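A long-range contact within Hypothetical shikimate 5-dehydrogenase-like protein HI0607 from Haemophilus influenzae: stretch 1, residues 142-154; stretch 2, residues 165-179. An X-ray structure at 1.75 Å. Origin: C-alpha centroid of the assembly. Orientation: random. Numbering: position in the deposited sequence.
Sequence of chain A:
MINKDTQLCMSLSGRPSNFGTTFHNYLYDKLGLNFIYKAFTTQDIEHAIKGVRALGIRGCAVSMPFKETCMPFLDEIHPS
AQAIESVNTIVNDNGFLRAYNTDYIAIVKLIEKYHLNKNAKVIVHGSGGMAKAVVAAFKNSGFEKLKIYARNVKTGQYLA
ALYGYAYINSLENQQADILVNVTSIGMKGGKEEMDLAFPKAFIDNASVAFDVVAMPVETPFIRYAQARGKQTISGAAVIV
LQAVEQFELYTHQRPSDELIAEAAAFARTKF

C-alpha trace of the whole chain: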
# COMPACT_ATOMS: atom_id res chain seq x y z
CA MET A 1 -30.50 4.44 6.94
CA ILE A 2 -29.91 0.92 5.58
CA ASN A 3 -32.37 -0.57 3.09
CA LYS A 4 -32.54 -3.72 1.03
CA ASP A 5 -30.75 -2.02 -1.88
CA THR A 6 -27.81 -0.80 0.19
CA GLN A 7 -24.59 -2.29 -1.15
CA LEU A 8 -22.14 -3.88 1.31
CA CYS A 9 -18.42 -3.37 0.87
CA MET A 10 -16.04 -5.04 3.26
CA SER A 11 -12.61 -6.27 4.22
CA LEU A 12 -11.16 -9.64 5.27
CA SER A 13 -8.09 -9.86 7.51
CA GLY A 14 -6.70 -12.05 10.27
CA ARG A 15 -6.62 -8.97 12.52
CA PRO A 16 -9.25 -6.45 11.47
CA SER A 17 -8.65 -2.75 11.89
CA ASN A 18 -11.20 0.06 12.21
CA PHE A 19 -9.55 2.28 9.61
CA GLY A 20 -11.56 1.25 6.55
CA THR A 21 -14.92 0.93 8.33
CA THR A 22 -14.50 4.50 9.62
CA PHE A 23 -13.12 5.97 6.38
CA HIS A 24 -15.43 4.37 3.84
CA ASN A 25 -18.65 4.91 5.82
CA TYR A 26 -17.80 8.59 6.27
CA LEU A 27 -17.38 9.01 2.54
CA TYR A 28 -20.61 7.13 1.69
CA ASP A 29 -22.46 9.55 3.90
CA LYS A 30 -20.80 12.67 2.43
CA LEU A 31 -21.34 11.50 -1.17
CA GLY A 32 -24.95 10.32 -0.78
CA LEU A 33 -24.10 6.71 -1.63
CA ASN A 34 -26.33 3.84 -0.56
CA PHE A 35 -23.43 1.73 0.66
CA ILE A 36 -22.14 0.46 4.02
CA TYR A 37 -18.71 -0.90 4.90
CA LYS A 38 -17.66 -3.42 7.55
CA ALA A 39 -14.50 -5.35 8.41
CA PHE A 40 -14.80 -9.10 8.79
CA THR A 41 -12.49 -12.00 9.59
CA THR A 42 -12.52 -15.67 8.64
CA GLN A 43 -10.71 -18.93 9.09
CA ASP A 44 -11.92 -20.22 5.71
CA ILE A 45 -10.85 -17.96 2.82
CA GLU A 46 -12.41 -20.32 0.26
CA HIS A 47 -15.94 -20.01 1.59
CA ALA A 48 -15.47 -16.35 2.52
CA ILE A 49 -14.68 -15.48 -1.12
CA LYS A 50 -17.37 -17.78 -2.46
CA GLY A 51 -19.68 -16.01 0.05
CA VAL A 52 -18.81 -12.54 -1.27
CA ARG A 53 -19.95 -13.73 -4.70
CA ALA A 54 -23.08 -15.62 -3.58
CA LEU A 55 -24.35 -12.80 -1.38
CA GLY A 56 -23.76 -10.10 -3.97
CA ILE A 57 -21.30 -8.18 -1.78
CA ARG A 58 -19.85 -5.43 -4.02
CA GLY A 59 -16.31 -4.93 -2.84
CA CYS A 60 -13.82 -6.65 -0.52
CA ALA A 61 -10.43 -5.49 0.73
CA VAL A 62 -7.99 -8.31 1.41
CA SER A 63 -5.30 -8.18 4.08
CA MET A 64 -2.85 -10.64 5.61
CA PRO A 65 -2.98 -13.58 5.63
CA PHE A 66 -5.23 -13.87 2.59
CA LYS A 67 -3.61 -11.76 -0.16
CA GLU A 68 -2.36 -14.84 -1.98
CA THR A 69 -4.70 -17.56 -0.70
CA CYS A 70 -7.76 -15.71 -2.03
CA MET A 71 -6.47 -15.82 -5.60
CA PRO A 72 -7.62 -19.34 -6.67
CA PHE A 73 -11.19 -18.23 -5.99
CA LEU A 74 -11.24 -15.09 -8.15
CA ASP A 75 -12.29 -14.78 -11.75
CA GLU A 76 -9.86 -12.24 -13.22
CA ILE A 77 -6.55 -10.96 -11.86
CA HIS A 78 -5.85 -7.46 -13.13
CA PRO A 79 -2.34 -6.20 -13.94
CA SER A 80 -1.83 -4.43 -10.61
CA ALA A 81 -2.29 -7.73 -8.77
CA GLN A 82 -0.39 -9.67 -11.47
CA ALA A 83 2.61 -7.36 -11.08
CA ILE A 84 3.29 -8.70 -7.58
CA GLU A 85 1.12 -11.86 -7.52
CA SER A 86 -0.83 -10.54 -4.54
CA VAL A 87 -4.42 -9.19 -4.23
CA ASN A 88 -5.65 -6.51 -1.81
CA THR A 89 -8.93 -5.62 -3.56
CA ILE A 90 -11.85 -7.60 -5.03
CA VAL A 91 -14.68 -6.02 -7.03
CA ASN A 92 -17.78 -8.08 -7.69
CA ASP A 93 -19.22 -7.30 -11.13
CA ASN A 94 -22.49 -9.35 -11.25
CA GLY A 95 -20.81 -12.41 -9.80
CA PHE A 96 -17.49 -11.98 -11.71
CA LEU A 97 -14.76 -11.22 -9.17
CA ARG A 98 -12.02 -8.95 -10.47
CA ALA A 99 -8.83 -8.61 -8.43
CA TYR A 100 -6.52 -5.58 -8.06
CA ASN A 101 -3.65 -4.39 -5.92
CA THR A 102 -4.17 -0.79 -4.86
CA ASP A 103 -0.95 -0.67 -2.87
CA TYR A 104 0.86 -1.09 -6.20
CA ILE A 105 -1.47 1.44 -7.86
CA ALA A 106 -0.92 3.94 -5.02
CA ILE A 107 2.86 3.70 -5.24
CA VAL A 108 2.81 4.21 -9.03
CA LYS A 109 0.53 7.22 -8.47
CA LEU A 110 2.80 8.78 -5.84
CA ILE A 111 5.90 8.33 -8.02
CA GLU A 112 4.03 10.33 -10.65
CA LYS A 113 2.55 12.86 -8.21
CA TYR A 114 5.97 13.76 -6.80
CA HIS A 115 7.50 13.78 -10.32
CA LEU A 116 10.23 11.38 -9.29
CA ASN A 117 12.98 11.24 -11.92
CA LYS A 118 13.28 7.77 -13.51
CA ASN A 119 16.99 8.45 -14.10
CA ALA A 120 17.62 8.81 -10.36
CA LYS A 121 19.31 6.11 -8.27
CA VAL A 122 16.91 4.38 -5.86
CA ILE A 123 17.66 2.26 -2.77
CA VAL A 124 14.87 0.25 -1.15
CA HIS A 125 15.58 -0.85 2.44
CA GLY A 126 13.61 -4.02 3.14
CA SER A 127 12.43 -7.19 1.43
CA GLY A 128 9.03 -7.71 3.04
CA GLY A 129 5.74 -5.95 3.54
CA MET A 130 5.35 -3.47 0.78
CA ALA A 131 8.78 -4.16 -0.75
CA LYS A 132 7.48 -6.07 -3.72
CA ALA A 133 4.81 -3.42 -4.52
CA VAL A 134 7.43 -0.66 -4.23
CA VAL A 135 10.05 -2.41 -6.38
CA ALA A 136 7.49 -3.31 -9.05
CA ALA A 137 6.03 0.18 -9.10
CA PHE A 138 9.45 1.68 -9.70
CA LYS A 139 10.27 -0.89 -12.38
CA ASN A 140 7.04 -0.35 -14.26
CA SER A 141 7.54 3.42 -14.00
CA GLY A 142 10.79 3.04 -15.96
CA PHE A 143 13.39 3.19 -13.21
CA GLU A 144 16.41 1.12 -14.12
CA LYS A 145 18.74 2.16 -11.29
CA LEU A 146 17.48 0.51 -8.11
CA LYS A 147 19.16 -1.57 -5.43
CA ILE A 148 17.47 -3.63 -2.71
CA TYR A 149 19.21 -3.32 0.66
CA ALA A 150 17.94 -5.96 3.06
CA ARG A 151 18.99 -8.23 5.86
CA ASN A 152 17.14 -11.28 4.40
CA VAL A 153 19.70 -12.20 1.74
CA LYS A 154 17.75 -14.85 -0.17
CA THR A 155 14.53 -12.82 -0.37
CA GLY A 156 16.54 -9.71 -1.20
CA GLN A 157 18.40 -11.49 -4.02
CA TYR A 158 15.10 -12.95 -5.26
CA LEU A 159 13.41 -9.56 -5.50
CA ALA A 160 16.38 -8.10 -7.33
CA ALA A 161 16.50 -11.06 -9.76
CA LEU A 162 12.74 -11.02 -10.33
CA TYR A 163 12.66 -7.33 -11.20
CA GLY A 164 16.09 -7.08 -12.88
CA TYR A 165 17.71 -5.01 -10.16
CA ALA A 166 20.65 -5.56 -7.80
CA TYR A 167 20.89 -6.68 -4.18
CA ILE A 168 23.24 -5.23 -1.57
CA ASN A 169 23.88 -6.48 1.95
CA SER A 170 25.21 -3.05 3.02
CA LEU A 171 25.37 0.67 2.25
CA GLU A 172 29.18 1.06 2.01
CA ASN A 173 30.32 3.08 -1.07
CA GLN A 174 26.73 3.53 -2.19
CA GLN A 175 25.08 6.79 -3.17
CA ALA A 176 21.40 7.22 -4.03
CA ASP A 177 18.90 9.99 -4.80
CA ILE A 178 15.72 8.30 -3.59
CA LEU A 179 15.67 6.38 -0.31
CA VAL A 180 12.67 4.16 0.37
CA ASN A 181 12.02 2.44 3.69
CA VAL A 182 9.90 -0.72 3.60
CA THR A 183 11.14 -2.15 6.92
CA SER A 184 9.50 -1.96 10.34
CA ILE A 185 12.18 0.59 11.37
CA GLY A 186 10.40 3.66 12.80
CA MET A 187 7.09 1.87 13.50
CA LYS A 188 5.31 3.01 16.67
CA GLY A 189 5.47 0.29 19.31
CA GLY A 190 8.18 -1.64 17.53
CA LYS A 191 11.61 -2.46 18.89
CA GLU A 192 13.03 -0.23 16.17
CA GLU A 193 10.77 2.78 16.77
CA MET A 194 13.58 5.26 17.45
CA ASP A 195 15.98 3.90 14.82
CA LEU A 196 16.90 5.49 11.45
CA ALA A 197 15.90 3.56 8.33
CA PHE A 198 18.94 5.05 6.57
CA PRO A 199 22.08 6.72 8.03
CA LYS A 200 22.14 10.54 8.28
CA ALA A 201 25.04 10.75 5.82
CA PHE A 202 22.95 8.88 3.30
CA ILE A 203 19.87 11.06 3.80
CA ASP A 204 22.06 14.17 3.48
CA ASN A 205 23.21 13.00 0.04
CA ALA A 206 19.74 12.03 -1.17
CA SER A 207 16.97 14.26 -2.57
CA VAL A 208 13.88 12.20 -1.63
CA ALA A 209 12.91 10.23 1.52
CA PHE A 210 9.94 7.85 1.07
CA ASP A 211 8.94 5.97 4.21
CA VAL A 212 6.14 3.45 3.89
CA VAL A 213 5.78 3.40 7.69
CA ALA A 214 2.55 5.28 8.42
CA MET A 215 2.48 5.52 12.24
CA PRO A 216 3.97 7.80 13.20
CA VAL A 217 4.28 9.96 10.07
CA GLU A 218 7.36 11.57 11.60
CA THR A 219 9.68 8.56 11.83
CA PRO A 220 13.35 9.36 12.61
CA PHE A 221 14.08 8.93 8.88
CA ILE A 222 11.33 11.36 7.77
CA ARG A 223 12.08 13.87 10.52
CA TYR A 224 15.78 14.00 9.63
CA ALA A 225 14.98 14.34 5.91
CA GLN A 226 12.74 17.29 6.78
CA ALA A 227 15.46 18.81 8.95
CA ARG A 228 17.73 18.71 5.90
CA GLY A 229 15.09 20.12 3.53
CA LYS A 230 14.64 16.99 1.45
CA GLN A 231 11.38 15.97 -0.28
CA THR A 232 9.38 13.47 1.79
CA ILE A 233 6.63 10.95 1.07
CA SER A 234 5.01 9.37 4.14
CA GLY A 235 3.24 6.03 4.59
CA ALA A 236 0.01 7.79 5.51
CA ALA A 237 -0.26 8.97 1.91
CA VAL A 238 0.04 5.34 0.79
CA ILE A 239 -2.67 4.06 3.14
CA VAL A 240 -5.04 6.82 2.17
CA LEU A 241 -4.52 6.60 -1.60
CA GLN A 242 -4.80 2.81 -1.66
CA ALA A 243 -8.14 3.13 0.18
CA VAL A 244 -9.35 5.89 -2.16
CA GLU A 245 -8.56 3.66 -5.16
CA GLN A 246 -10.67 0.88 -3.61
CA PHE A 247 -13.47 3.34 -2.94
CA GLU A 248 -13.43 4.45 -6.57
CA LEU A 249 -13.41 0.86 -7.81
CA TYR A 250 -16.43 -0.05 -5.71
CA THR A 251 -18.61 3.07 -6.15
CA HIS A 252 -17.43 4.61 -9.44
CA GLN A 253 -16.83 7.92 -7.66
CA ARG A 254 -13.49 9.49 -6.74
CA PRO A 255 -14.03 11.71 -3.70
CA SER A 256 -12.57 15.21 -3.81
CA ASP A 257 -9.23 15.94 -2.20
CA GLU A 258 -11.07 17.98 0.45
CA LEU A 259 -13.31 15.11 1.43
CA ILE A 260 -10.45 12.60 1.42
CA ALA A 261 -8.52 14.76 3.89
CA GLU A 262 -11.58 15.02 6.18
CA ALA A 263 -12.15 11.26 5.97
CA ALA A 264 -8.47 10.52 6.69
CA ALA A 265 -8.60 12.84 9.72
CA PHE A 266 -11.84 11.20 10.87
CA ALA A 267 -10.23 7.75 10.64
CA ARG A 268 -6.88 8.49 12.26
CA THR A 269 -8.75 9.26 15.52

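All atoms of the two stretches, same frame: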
# COMPACT_ATOMS: atom_id res chain seq x y z
N GLY A 142 9.63 2.82 -15.10
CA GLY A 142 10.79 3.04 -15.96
C GLY A 142 12.10 3.29 -15.25
O GLY A 142 13.07 3.76 -15.87
N PHE A 143 12.16 2.98 -13.96
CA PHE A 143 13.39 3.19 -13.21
C PHE A 143 14.26 1.97 -13.42
O PHE A 143 13.84 0.84 -13.17
CB PHE A 143 13.13 3.36 -11.70
CG PHE A 143 12.52 4.68 -11.33
CD1 PHE A 143 13.20 5.54 -10.48
CD2 PHE A 143 11.27 5.06 -11.78
CE1 PHE A 143 12.65 6.76 -10.14
CE2 PHE A 143 10.72 6.30 -11.47
CZ PHE A 143 11.40 7.14 -10.60
N GLU A 144 15.47 2.22 -13.91
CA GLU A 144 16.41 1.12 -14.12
C GLU A 144 17.48 1.08 -13.03
O GLU A 144 18.15 0.06 -12.90
CB GLU A 144 17.01 1.20 -15.53
CG GLU A 144 15.98 1.08 -16.65
CD GLU A 144 15.30 -0.29 -16.74
OE1 GLU A 144 14.58 -0.49 -17.75
OE2 GLU A 144 15.43 -1.17 -15.85
N LYS A 145 17.63 2.12 -12.22
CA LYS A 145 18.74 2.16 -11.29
C LYS A 145 18.20 2.04 -9.87
O LYS A 145 17.92 3.05 -9.23
CB LYS A 145 19.57 3.42 -11.48
CG LYS A 145 20.22 3.38 -12.85
CD LYS A 145 21.43 4.27 -13.04
CE LYS A 145 21.70 4.44 -14.54
NZ LYS A 145 21.01 3.41 -15.39
N LEU A 146 18.04 0.80 -9.43
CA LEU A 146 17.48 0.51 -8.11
C LEU A 146 18.21 -0.65 -7.46
O LEU A 146 18.57 -1.64 -8.10
CB LEU A 146 15.97 0.22 -8.23
CG LEU A 146 15.17 0.06 -6.93
CD1 LEU A 146 13.73 0.49 -7.17
CD2 LEU A 146 15.19 -1.35 -6.34
N LYS A 147 18.49 -0.51 -6.17
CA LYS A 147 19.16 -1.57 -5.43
C LYS A 147 18.27 -1.89 -4.22
O LYS A 147 17.69 -0.99 -3.62
CB LYS A 147 20.55 -1.13 -4.99
CG LYS A 147 21.46 -0.77 -6.14
CD LYS A 147 22.81 -0.25 -5.65
CE LYS A 147 23.63 0.38 -6.76
NZ LYS A 147 24.84 1.08 -6.24
N ILE A 148 18.22 -3.17 -3.87
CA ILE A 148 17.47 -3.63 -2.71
C ILE A 148 18.50 -3.91 -1.63
O ILE A 148 19.40 -4.73 -1.83
CB ILE A 148 16.62 -4.87 -3.05
CG1 ILE A 148 15.41 -4.46 -3.90
CG2 ILE A 148 16.05 -5.47 -1.75
CD1 ILE A 148 15.48 -4.84 -5.35
N TYR A 149 18.41 -3.16 -0.54
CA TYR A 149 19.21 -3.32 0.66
C TYR A 149 18.39 -4.04 1.73
O TYR A 149 17.38 -3.53 2.20
CB TYR A 149 19.59 -1.92 1.15
CG TYR A 149 20.25 -1.83 2.51
CD1 TYR A 149 21.21 -2.75 2.91
CD2 TYR A 149 19.93 -0.79 3.38
CE1 TYR A 149 21.82 -2.65 4.16
CE2 TYR A 149 20.52 -0.69 4.63
CZ TYR A 149 21.46 -1.62 5.01
OH TYR A 149 22.06 -1.52 6.24
N ALA A 150 18.78 -5.24 2.12
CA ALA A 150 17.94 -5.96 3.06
C ALA A 150 18.75 -6.99 3.82
O ALA A 150 19.74 -7.50 3.30
CB ALA A 150 16.80 -6.68 2.34
N ARG A 151 18.31 -7.25 5.04
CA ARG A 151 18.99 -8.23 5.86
C ARG A 151 18.65 -9.69 5.49
O ARG A 151 19.49 -10.56 5.72
CB ARG A 151 18.76 -7.92 7.34
CG ARG A 151 17.33 -8.06 7.80
CD ARG A 151 17.16 -7.76 9.28
NE ARG A 151 15.75 -7.62 9.61
CZ ARG A 151 14.89 -8.62 9.75
NH1 ARG A 151 15.29 -9.88 9.63
NH2 ARG A 151 13.62 -8.35 10.05
N ASN A 152 17.47 -9.96 4.95
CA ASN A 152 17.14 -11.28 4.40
C ASN A 152 17.76 -11.43 3.01
O ASN A 152 17.21 -10.94 2.02
CB ASN A 152 15.62 -11.50 4.32
CG ASN A 152 15.25 -12.97 4.08
OD1 ASN A 152 14.37 -13.50 4.77
ND2 ASN A 152 15.90 -13.63 3.12
N VAL A 153 18.90 -12.09 2.95
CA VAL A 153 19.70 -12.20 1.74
C VAL A 153 18.98 -12.95 0.61
O VAL A 153 19.04 -12.53 -0.55
CB VAL A 153 21.05 -12.89 2.05
CG1 VAL A 153 21.80 -13.20 0.77
CG2 VAL A 153 21.90 -12.03 2.98
N LYS A 154 18.30 -14.05 0.91
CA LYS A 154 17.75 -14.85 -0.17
C LYS A 154 16.55 -14.12 -0.76
O LYS A 154 16.38 -14.09 -1.98
CB LYS A 154 17.36 -16.26 0.31
CG LYS A 154 18.54 -17.25 0.26
CD LYS A 154 18.07 -18.71 0.27
CE LYS A 154 19.19 -19.68 -0.06
NZ LYS A 154 19.03 -20.32 -1.39
N TYR A 165 16.95 -5.98 -10.93
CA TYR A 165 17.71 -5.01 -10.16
C TYR A 165 18.87 -5.67 -9.44
O TYR A 165 19.16 -6.84 -9.66
CB TYR A 165 16.73 -4.38 -9.17
CG TYR A 165 15.75 -3.41 -9.78
CD1 TYR A 165 16.13 -2.47 -10.74
CD2 TYR A 165 14.44 -3.38 -9.32
CE1 TYR A 165 15.22 -1.54 -11.23
CE2 TYR A 165 13.53 -2.45 -9.79
CZ TYR A 165 13.92 -1.55 -10.75
OH TYR A 165 12.99 -0.61 -11.13
N ALA A 166 19.55 -4.96 -8.54
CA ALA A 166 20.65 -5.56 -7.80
C ALA A 166 20.34 -5.57 -6.31
O ALA A 166 19.58 -4.73 -5.82
CB ALA A 166 21.93 -4.80 -8.10
N TYR A 167 20.97 -6.52 -5.62
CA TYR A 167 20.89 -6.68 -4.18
C TYR A 167 22.20 -6.26 -3.53
O TYR A 167 23.27 -6.60 -4.04
CB TYR A 167 20.58 -8.13 -3.81
CG TYR A 167 20.73 -8.40 -2.34
CD1 TYR A 167 19.75 -8.00 -1.43
CD2 TYR A 167 21.88 -9.01 -1.85
CE1 TYR A 167 19.91 -8.22 -0.10
CE2 TYR A 167 22.04 -9.22 -0.51
CZ TYR A 167 21.06 -8.82 0.36
OH TYR A 167 21.21 -9.02 1.71
N ILE A 168 22.09 -5.56 -2.41
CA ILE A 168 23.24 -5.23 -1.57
C ILE A 168 22.98 -5.58 -0.11
O ILE A 168 21.88 -5.38 0.42
CB ILE A 168 23.65 -3.74 -1.71
CG1 ILE A 168 22.48 -2.80 -1.34
CG2 ILE A 168 24.14 -3.50 -3.12
CD1 ILE A 168 22.83 -1.31 -1.43
N ASN A 169 23.99 -6.14 0.54
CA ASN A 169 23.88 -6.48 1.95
C ASN A 169 24.36 -5.33 2.83
O ASN A 169 24.19 -5.39 4.03
CB ASN A 169 24.60 -7.79 2.28
CG ASN A 169 24.20 -8.37 3.63
OD1 ASN A 169 23.04 -8.73 3.86
ND2 ASN A 169 25.16 -8.45 4.54
N SER A 170 24.91 -4.26 2.25
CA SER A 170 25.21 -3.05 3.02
C SER A 170 25.33 -1.76 2.20
O SER A 170 25.40 -1.78 0.97
CB SER A 170 26.50 -3.25 3.83
OG SER A 170 27.55 -3.63 2.97
N LEU A 171 25.32 -0.63 2.91
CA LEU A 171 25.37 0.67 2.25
C LEU A 171 26.75 1.27 1.94
O LEU A 171 26.84 2.37 1.40
CB LEU A 171 24.55 1.67 3.06
CG LEU A 171 23.06 1.33 3.11
CD1 LEU A 171 22.39 2.24 4.13
CD2 LEU A 171 22.42 1.44 1.75
N GLU A 172 27.83 0.54 2.22
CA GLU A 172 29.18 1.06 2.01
C GLU A 172 29.41 1.40 0.53
O GLU A 172 29.08 0.60 -0.34
CB GLU A 172 30.26 0.06 2.46
CG GLU A 172 29.97 -0.80 3.68
CD GLU A 172 29.42 -0.02 4.87
OE1 GLU A 172 30.20 0.74 5.49
OE2 GLU A 172 28.22 -0.18 5.19
N ASN A 173 29.96 2.59 0.27
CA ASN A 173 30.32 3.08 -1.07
C ASN A 173 29.13 3.51 -1.93
O ASN A 173 29.32 3.95 -3.06
CB ASN A 173 31.10 2.05 -1.91
CG ASN A 173 32.47 1.74 -1.37
OD1 ASN A 173 33.12 0.82 -1.86
ND2 ASN A 173 32.94 2.51 -0.39
N GLN A 174 27.93 3.37 -1.39
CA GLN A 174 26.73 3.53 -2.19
C GLN A 174 26.29 4.98 -2.06
O GLN A 174 26.42 5.58 -0.99
CB GLN A 174 25.61 2.61 -1.70
CG GLN A 174 25.95 1.13 -1.72
CD GLN A 174 26.14 0.59 -3.12
OE1 GLN A 174 25.57 1.12 -4.07
NE2 GLN A 174 26.94 -0.45 -3.25
N GLN A 175 25.81 5.53 -3.17
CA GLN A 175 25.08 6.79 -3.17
C GLN A 175 23.72 6.51 -3.80
O GLN A 175 23.56 5.54 -4.54
CB GLN A 175 25.85 7.88 -3.93
CG GLN A 175 25.54 8.04 -5.41
CD GLN A 175 24.81 9.34 -5.71
OE1 GLN A 175 25.40 10.42 -5.61
NE2 GLN A 175 23.52 9.25 -6.04
N ALA A 176 22.75 7.36 -3.49
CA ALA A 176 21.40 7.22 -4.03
C ALA A 176 20.62 8.53 -3.87
O ALA A 176 20.86 9.31 -2.94
CB ALA A 176 20.68 6.08 -3.34
N ASP A 177 19.72 8.79 -4.81
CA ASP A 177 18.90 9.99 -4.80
C ASP A 177 17.57 9.84 -4.09
O ASP A 177 17.03 10.80 -3.54
CB ASP A 177 18.62 10.37 -6.26
CG ASP A 177 19.91 10.52 -7.02
OD1 ASP A 177 20.70 11.37 -6.56
OD2 ASP A 177 20.21 9.84 -8.02
N ILE A 178 17.02 8.63 -4.14
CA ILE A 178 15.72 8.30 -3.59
C ILE A 178 15.91 7.14 -2.61
O ILE A 178 16.32 6.04 -3.00
CB ILE A 178 14.71 7.94 -4.69
CG1 ILE A 178 14.50 9.12 -5.65
CG2 ILE A 178 13.37 7.55 -4.12
CD1 ILE A 178 13.70 8.78 -6.93
N LEU A 179 15.61 7.40 -1.35
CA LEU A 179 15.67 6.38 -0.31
C LEU A 179 14.27 5.96 0.12
O LEU A 179 13.45 6.80 0.47
CB LEU A 179 16.40 6.93 0.92
CG LEU A 179 17.73 7.59 0.57
CD1 LEU A 179 18.32 8.13 1.87
CD2 LEU A 179 18.71 6.59 -0.03
O HOH W 1 22.99 3.28 -5.20
O HOH W 2 24.69 -0.85 5.89

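Parallel β-strands that lie close in sequence must be joined by a connection that carries the chain back to the end of the sheet where the first strand began, and the pairing of residues 146-149 with 166-168 in this shikimate 5-dehydrogenase-like protein illustrates how such strands are held together. The two run in the same direction with a marked twist, their axes crossing at -37° and approaching to 4.6 Å. Lys147 pairs with Ala166, Ile148 with Tyr167 and Tyr149 with Ile168, each at a CA-CA distance of 4.8 to 5.0 Å. As in any parallel ladder, one residue reaches to two neighbours on the partner strand. Here that residue is Ile148: its N donates to Ala166 O at 2.8 Å, and its O accepts from Ile168 N at 2.9 Å, both close to linear. At the beginning of the ladder, Ala166 N reaches Leu146 O at 3.5 Å in a well-aligned but weak bond, consistent with the wider separation of the chains at Leu146 and Tyr165. CA-H...O contacts supplement these bonds; Lys147 CA lies 3.2 Å from Ala166 O, and Tyr149 CA lies 3.4 Å from Ile168 O.

Alternation along the strands sorts the side chains onto two faces. Ile148 and Tyr167 share one; Lys147, Tyr149, Ala166 and Ile168 share the other, where Tyr149 CB packs against Ile168 CG1 at 3.9 Å.

Tyrosines extend the contact beyond the ladder, because a phenol combines an apolar ring with a polar tip. Tyr165 lays its ring against Leu146, whose CB sits 3.6 Å from the ring centroid and nearly on the ring normal, a CH-pi contact. The ring also brings its hydroxyl to the loop before the first strand, where Tyr165 OH donates to Phe143 O at 2.6 Å. Ile148 adds an apolar contact, its CD1 lying 4.0 Å from Tyr165 CB. Nearby, the edge of the Phe143 ring meets Ile178, with CE1 of the former 3.9 Å from CD1 of the latter, so the loop also touches the start of the next strand.

Tyr167 plays a comparable part at the other end. Its OH lies 2.6 Å from Ala150 O and 2.8 Å from Asn169 OD1, and its single proton could serve either acceptor. Apolar contacts flank the ring as well: Ala150 CB is 4.2 Å from Tyr167 CE1, and Val153 CG1 is 4.2 Å from Tyr167 CE2, bringing the start of the following helix into the contact.

On the other sheet face, Tyr149 reaches past the end of the second strand. Leu171, the first residue of a type II turn closed by Gln174 N donating to Leu171 O at 3.2 Å, covers one face of the ring, with Leu171 CG 3.8 Å from the centroid of the Tyr149 ring. A water completes the link, hydrogen-bonded to Tyr149 OH at 2.7 Å and accepting from Leu171 N at 3.1 Å. The general lesson is that backbone bonds set the register, while aromatic side chains tie the flanking loops to it.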